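PDB 5YZW: Ifi204 from Mus musculus domesticus, which probably senses DNA in innate immunity, with a HIN domain, the second of its two, that recognises the nucleic acid. Local coordinates for residues T118-E123 / W180-V185. Numbering follows the deposited sequence. Where two conformers were deposited one is given.
Sequences TFVSGE and WQLRSV
V120 and L182 meet inside the second barrel of the HIN domain, where CD2 of L182 lies 3.8 Å from CB of V120. That methyl meets the valine at its branch point, with CG1 and CG2 of V120 each 4.1 Å from L182 CD2. The two side chains cross at about a right angle. The V120 torsion (chi1 172°) sets CG1 and CG2 astride the line of approach, so the leucine methyl comes nearest to CB with a valine methyl at nearly equal distance on each flank. Both residues are buried, and their CA atoms stand 7.7 Å apart, a separation spanned by side chains alone and too wide for paired neighbours in a sheet. The backbone bonds confirm this: V120 pairs with F171 and L182 with E148, placing strands 119-132 and 180-183 across the interior of a curled sheet, as expected of the OB folds that make up HIN domains. L168, from strand 165-169, also touches L182 and extends this apolar interior.

Packing is looser toward F119 and V185, both partly exposed. CE1 of the F119 ring approaches CG2 of V185 obliquely at 4.3 Å, the only approach within 4.5 Å between this pair. Although the CB of F119 is not directed at V185, its ring (chi1 -58°) reaches nearer. Nearby, F119 also rests on N72 and V185 on E172, while the backbone N of V185 is hydrogen-bonded to S188 OG.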
# COMPACT_ATOMS: atom_id res chain seq x y z
N THR A 118 7.57 7.79 -7.60
CA THR A 118 6.49 7.80 -6.63
C THR A 118 6.00 6.37 -6.40
O THR A 118 6.16 5.48 -7.24
CB THR A 118 5.36 8.69 -7.11
OG1 THR A 118 5.03 8.35 -8.46
CG2 THR A 118 5.80 10.15 -7.09
N PHE A 119 5.41 6.14 -5.23
CA PHE A 119 4.91 4.83 -4.86
C PHE A 119 3.41 4.73 -5.13
O PHE A 119 2.65 5.66 -4.85
CB PHE A 119 5.25 4.55 -3.40
CG PHE A 119 6.72 4.62 -3.13
CD1 PHE A 119 7.56 3.58 -3.48
CD2 PHE A 119 7.28 5.77 -2.58
CE1 PHE A 119 8.93 3.65 -3.26
CE2 PHE A 119 8.64 5.84 -2.34
CZ PHE A 119 9.48 4.78 -2.69
N VAL A 120 2.99 3.61 -5.69
CA VAL A 120 1.67 3.45 -6.29
C VAL A 120 1.01 2.21 -5.68
O VAL A 120 1.68 1.22 -5.39
CB VAL A 120 1.77 3.33 -7.83
CG1 VAL A 120 0.42 2.97 -8.46
CG2 VAL A 120 2.31 4.62 -8.43
N SER A 121 -0.31 2.29 -5.49
CA SER A 121 -1.13 1.18 -5.03
C SER A 121 -2.32 1.08 -5.97
O SER A 121 -2.85 2.10 -6.40
CB SER A 121 -1.63 1.41 -3.60
OG SER A 121 -0.63 1.09 -2.65
N GLY A 122 -2.74 -0.14 -6.28
CA GLY A 122 -3.82 -0.31 -7.25
C GLY A 122 -4.09 -1.77 -7.52
O GLY A 122 -3.26 -2.64 -7.24
N GLU A 123 -5.29 -2.02 -8.06
CA GLU A 123 -5.72 -3.35 -8.45
C GLU A 123 -5.88 -3.38 -9.96
O GLU A 123 -6.67 -2.61 -10.52
CB GLU A 123 -7.04 -3.73 -7.78
CG GLU A 123 -7.07 -3.54 -6.28
CD GLU A 123 -8.40 -3.96 -5.68
OE1 GLU A 123 -8.58 -3.77 -4.46
OE2 GLU A 123 -9.25 -4.47 -6.43
N TRP A 180 6.51 2.06 -19.20
CA TRP A 180 6.49 2.33 -17.78
C TRP A 180 6.36 1.03 -17.01
O TRP A 180 5.81 0.04 -17.51
CB TRP A 180 5.33 3.27 -17.43
CG TRP A 180 5.46 4.66 -17.97
CD1 TRP A 180 5.27 5.06 -19.26
CD2 TRP A 180 5.81 5.84 -17.24
NE1 TRP A 180 5.48 6.41 -19.38
CE2 TRP A 180 5.82 6.91 -18.15
CE3 TRP A 180 6.13 6.09 -15.90
CZ2 TRP A 180 6.12 8.22 -17.76
CZ3 TRP A 180 6.43 7.40 -15.51
CH2 TRP A 180 6.42 8.44 -16.44
N GLN A 181 6.86 1.03 -15.77
CA GLN A 181 6.87 -0.16 -14.93
C GLN A 181 6.47 0.22 -13.51
O GLN A 181 6.68 1.35 -13.06
CB GLN A 181 8.25 -0.82 -14.89
CG GLN A 181 8.87 -1.11 -16.28
CD GLN A 181 9.63 0.08 -16.85
OE1 GLN A 181 10.15 0.91 -16.10
NE2 GLN A 181 9.69 0.17 -18.18
N LEU A 182 5.90 -0.75 -12.80
CA LEU A 182 5.71 -0.70 -11.36
C LEU A 182 6.64 -1.77 -10.79
O LEU A 182 6.42 -2.97 -11.00
CB LEU A 182 4.26 -0.95 -10.98
CG LEU A 182 3.27 0.14 -11.39
CD1 LEU A 182 1.85 -0.36 -11.18
CD2 LEU A 182 3.53 1.39 -10.57
N ARG A 183 7.69 -1.33 -10.11
CA ARG A 183 8.73 -2.21 -9.58
C ARG A 183 8.47 -2.54 -8.12
O ARG A 183 8.26 -1.64 -7.29
CB ARG A 183 10.10 -1.54 -9.73
CG ARG A 183 10.78 -1.83 -11.03
CD ARG A 183 11.88 -0.84 -11.30
NE ARG A 183 12.08 -0.67 -12.74
CZ ARG A 183 12.77 -1.51 -13.50
NH1 ARG A 183 13.33 -2.59 -12.97
NH2 ARG A 183 12.90 -1.28 -14.80
N SER A 184 8.48 -3.83 -7.81
CA SER A 184 8.52 -4.25 -6.42
C SER A 184 9.72 -3.65 -5.72
O SER A 184 10.81 -3.55 -6.30
CB SER A 184 8.57 -5.78 -6.35
OG SER A 184 9.85 -6.24 -6.76
N VAL A 185 9.52 -3.22 -4.48
CA VAL A 185 10.57 -2.65 -3.63
C VAL A 185 10.43 -3.24 -2.23
O VAL A 185 9.55 -4.07 -1.96
CB VAL A 185 10.53 -1.11 -3.57
CG1 VAL A 185 10.92 -0.47 -4.91
CG2 VAL A 185 9.17 -0.64 -3.10